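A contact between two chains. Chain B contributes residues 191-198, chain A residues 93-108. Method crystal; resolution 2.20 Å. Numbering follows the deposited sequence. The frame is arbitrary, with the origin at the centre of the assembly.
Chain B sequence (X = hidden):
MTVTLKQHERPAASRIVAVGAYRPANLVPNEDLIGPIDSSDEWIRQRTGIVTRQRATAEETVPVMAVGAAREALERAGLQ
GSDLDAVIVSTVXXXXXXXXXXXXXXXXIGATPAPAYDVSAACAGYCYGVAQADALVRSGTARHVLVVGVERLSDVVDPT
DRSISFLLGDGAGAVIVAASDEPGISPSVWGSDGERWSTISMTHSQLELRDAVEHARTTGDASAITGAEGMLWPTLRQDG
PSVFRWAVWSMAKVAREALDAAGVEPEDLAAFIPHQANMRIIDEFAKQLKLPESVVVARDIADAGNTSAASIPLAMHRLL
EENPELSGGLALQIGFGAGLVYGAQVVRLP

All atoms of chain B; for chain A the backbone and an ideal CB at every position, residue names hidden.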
# COMPACT_ATOMS: atom_id res chain seq x y z
N GLY B 191 -2.02 -7.43 -13.15
CA GLY B 191 -3.01 -8.39 -12.70
C GLY B 191 -2.64 -9.09 -11.41
O GLY B 191 -1.61 -8.76 -10.79
N SER B 192 -3.48 -10.04 -11.01
CA SER B 192 -3.29 -10.86 -9.82
C SER B 192 -3.88 -12.26 -10.04
O SER B 192 -4.76 -12.44 -10.88
CB SER B 192 -4.02 -10.25 -8.63
OG SER B 192 -5.43 -10.45 -8.76
N ASP B 193 -3.39 -13.24 -9.29
CA ASP B 193 -4.05 -14.53 -9.17
C ASP B 193 -3.99 -15.00 -7.72
O ASP B 193 -3.08 -15.75 -7.32
CB ASP B 193 -3.43 -15.58 -10.08
CG ASP B 193 -4.17 -16.90 -10.02
OD1 ASP B 193 -5.26 -16.95 -9.39
OD2 ASP B 193 -3.68 -17.90 -10.58
N GLY B 194 -4.94 -14.52 -6.93
CA GLY B 194 -4.91 -14.72 -5.50
C GLY B 194 -5.12 -16.18 -5.15
O GLY B 194 -4.97 -16.56 -3.99
N GLU B 195 -5.47 -17.00 -6.15
CA GLU B 195 -5.59 -18.42 -5.90
C GLU B 195 -4.23 -19.01 -5.54
O GLU B 195 -4.15 -20.01 -4.82
CB GLU B 195 -6.18 -19.17 -7.08
CG GLU B 195 -6.57 -20.58 -6.70
CD GLU B 195 -7.20 -21.35 -7.84
OE1 GLU B 195 -7.41 -20.76 -8.92
OE2 GLU B 195 -7.49 -22.56 -7.65
N ARG B 196 -3.16 -18.39 -6.02
CA ARG B 196 -1.82 -18.87 -5.75
C ARG B 196 -1.11 -17.98 -4.77
O ARG B 196 0.11 -17.75 -4.87
CB ARG B 196 -1.03 -19.03 -7.04
CG ARG B 196 -1.41 -20.31 -7.77
CD ARG B 196 -1.36 -20.13 -9.27
NE ARG B 196 -2.17 -21.14 -9.94
CZ ARG B 196 -2.14 -21.38 -11.25
NH1 ARG B 196 -1.32 -20.69 -12.04
NH2 ARG B 196 -2.92 -22.31 -11.76
N TRP B 197 -1.89 -17.48 -3.81
CA TRP B 197 -1.38 -16.60 -2.76
C TRP B 197 -0.29 -17.28 -1.93
O TRP B 197 0.69 -16.64 -1.52
CB TRP B 197 -2.55 -16.20 -1.87
CG TRP B 197 -2.29 -15.10 -0.90
CD1 TRP B 197 -2.39 -13.75 -1.13
CD2 TRP B 197 -1.96 -15.26 0.49
NE1 TRP B 197 -2.11 -13.06 0.04
CE2 TRP B 197 -1.84 -13.96 1.04
CE3 TRP B 197 -1.73 -16.36 1.31
CZ2 TRP B 197 -1.50 -13.74 2.37
CZ3 TRP B 197 -1.39 -16.14 2.63
CH2 TRP B 197 -1.28 -14.85 3.15
N SER B 198 -0.44 -18.57 -1.67
CA SER B 198 0.52 -19.27 -0.84
C SER B 198 1.78 -19.71 -1.61
O SER B 198 2.64 -20.36 -1.03
CB SER B 198 -0.13 -20.47 -0.15
OG SER B 198 -0.37 -21.51 -1.09
N UNK A 93 -3.68 -3.61 9.23
CA UNK A 93 -3.76 -4.64 10.27
C UNK A 93 -3.68 -6.07 9.74
O UNK A 93 -3.73 -7.02 10.51
CB UNK A 93 -5.06 -4.47 11.05
N UNK A 94 -3.55 -6.23 8.42
CA UNK A 94 -3.37 -7.55 7.85
C UNK A 94 -1.98 -8.04 8.27
O UNK A 94 -0.97 -7.41 7.94
CB UNK A 94 -3.53 -7.53 6.33
N UNK A 95 -1.92 -9.15 9.03
CA UNK A 95 -0.72 -9.65 9.71
C UNK A 95 0.25 -10.42 8.81
O UNK A 95 0.78 -11.45 9.23
CB UNK A 95 -1.14 -10.56 10.87
N UNK A 96 0.47 -9.92 7.61
CA UNK A 96 1.48 -10.48 6.72
C UNK A 96 2.18 -9.36 6.00
O UNK A 96 1.53 -8.51 5.37
CB UNK A 96 0.86 -11.46 5.72
N UNK A 97 3.51 -9.36 6.06
CA UNK A 97 4.26 -8.41 5.27
C UNK A 97 3.88 -8.57 3.78
O UNK A 97 3.68 -7.59 3.07
CB UNK A 97 5.76 -8.61 5.48
N UNK A 98 3.72 -9.82 3.35
CA UNK A 98 3.41 -10.12 1.95
C UNK A 98 2.91 -11.55 1.87
O UNK A 98 3.22 -12.37 2.73
CB UNK A 98 4.63 -9.92 1.05
N UNK A 99 2.08 -11.87 0.87
CA UNK A 99 1.50 -10.95 -0.12
C UNK A 99 0.34 -10.14 0.46
O UNK A 99 0.02 -10.28 1.63
CB UNK A 99 1.02 -11.73 -1.34
N UNK A 100 -0.29 -9.32 -0.36
CA UNK A 100 -1.32 -8.41 0.13
C UNK A 100 -2.63 -9.13 0.44
O UNK A 100 -2.87 -10.26 0.03
CB UNK A 100 -1.57 -7.30 -0.90
N UNK A 101 -3.50 -8.43 1.16
CA UNK A 101 -4.84 -8.91 1.45
C UNK A 101 -5.68 -8.78 0.18
O UNK A 101 -6.56 -9.60 -0.10
CB UNK A 101 -5.47 -8.14 2.61
N UNK A 102 -5.39 -7.72 -0.57
CA UNK A 102 -6.13 -7.40 -1.77
C UNK A 102 -6.17 -8.58 -2.73
O UNK A 102 -7.18 -8.81 -3.41
CB UNK A 102 -5.52 -6.18 -2.46
N UNK A 103 -5.06 -9.30 -2.79
CA UNK A 103 -4.95 -10.40 -3.75
C UNK A 103 -5.88 -11.53 -3.34
O UNK A 103 -6.49 -12.17 -4.20
CB UNK A 103 -3.51 -10.90 -3.85
N UNK A 104 -6.00 -11.77 -2.03
CA UNK A 104 -7.00 -12.72 -1.53
C UNK A 104 -8.42 -12.24 -1.81
O UNK A 104 -9.26 -13.02 -2.27
CB UNK A 104 -6.82 -12.94 -0.03
N UNK A 105 -8.68 -10.97 -1.53
CA UNK A 105 -10.01 -10.42 -1.74
C UNK A 105 -10.41 -10.56 -3.21
O UNK A 105 -11.51 -11.05 -3.52
CB UNK A 105 -10.06 -8.95 -1.30
N UNK A 106 -9.51 -10.15 -4.10
CA UNK A 106 -9.77 -10.20 -5.54
C UNK A 106 -10.17 -11.60 -5.95
O UNK A 106 -11.13 -11.79 -6.71
CB UNK A 106 -8.54 -9.75 -6.33
N UNK A 107 -9.45 -12.59 -5.41
CA UNK A 107 -9.71 -13.98 -5.74
C UNK A 107 -11.06 -14.44 -5.21
O UNK A 107 -11.83 -15.05 -5.94
CB UNK A 107 -8.60 -14.87 -5.18
N UNK A 108 -11.32 -14.15 -3.93
CA UNK A 108 -12.53 -14.62 -3.26
C UNK A 108 -13.78 -14.10 -3.94
O UNK A 108 -14.79 -14.80 -4.02
CB UNK A 108 -12.52 -14.20 -1.79

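Chain B offers two features: the indole of Trp197(B), reaching out, and the bare backbone at Gly194(B).

Position 93 lies beyond reach, so chain B sets no demand there; it is threonine. At 94 the CB points toward chain B but has nothing within 5.5 Å, so only a long side chain could arrive. Phenylalanine does, its ring edge bringing CZ to 3.7 Å from CZ2 of Trp197(B). Position 95 is out of reach; its phi of -80° admits proline, the residue found.

At 96 the ideal CB stands 4.7 Å from CZ2 of Trp197(B), near the rim of the indole. A flat or apolar group would suit. Histidine turns its face to that rim, an edge-to-face pair with planes at 86° and CE1 4.0 Å from Trp197(B) CH2. Positions 97 and 98 make no contact; they are alanine and threonine.

At 99 the CB lies 3.7 Å from NE1 of Trp197(B), beside one indole face. The peptide before it is cis and phi is -77°, which strongly favours proline; a compact apolar surface also suits the face. Proline it is, with CG 3.5 Å from the centroid of the five-membered ring of Trp197(B).

Position 100 directs its CB away, yet its carbonyl accepts the indole hydrogen bond, NE1 of Trp197(B) to O of residue 100 at 2.9 Å. Any residue could supply that oxygen. Because a helix follows, serine, threonine, aspartate or asparagine would suit as a cap; serine takes the role, its OG accepting from the backbone N of residue 103 at 3.3 Å.

Positions 101 and 102 point away; both are alanine. At 103 the CB faces Gly194(B) CA at 4.4 Å and Trp197(B) CD1 at 4.1 Å, so a small residue fits: alanine. Its O meets Gly194(B) CA at 3.3 Å in a CA-H...O contact; a CB on that glycine would clash with this oxygen.

At 104 the CB points sideways, 4.6 Å from Trp197(B) CD1. A branched or flexible apolar chain could cover the other indole face, and leucine does, CG 3.7 Å from the five-membered ring centroid. With the proline opposite, it sandwiches the ring.

Position 105 is out of reach of chain B, which sets no demand there; it is valine. At 106 the CB is 4.0 Å from Ser192(B) OG, favouring something small; alanine is there. At 107 the CB packs 3.7 Å from Gly194(B) CA, beside Glu195(B). Aromatic or long chains would suit; histidine lays its ring face against Glu195(B) CB, 3.6 Å from CE1. 108 is also out of reach; it is glutamate.

Chain A, residues 93-108: TFPHATPSAAALVAHE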
# COMPACT_ATOMS: atom_id res chain seq x y z
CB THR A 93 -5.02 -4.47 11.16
OG1 THR A 93 -6.18 -4.20 10.35
CG2 THR A 93 -4.84 -3.31 12.11
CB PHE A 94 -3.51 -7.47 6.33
CG PHE A 94 -3.49 -8.81 5.62
CD1 PHE A 94 -2.56 -9.07 4.61
CD2 PHE A 94 -4.43 -9.79 5.91
CE1 PHE A 94 -2.57 -10.28 3.91
CE2 PHE A 94 -4.44 -11.00 5.23
CZ PHE A 94 -3.51 -11.25 4.22
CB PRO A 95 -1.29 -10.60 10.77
CG PRO A 95 -2.55 -11.09 10.17
CD PRO A 95 -3.12 -9.94 9.37
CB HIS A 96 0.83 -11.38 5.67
CG HIS A 96 0.13 -12.56 6.25
ND1 HIS A 96 0.75 -13.78 6.41
CD2 HIS A 96 -1.13 -12.72 6.71
CE1 HIS A 96 -0.10 -14.64 6.94
NE2 HIS A 96 -1.25 -14.02 7.13
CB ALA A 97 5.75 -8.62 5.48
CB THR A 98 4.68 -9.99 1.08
OG1 THR A 98 4.32 -9.93 -0.31
CG2 THR A 98 5.63 -11.17 1.33
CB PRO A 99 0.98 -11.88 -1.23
CG PRO A 99 1.20 -13.32 -0.73
CD PRO A 99 1.62 -13.26 0.70
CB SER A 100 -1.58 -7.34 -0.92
OG SER A 100 -2.14 -7.94 -2.07
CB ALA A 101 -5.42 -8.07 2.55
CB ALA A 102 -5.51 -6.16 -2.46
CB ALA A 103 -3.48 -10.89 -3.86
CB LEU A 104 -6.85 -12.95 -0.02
CG LEU A 104 -5.74 -13.86 0.50
CD1 LEU A 104 -5.66 -13.79 2.01
CD2 LEU A 104 -5.95 -15.30 0.03
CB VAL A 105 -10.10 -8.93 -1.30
CG1 VAL A 105 -11.47 -8.31 -1.63
CG2 VAL A 105 -9.79 -8.81 0.20
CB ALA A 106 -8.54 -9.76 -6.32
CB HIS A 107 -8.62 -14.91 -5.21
CG HIS A 107 -8.98 -16.35 -5.32
ND1 HIS A 107 -9.27 -16.96 -6.53
CD2 HIS A 107 -9.15 -17.30 -4.38
CE1 HIS A 107 -9.59 -18.22 -6.32
NE2 HIS A 107 -9.52 -18.46 -5.03
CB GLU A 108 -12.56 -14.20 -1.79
CG GLU A 108 -11.28 -14.45 -1.00
CD GLU A 108 -11.10 -15.91 -0.64
OE1 GLU A 108 -11.90 -16.75 -1.11
OE2 GLU A 108 -10.16 -16.22 0.13
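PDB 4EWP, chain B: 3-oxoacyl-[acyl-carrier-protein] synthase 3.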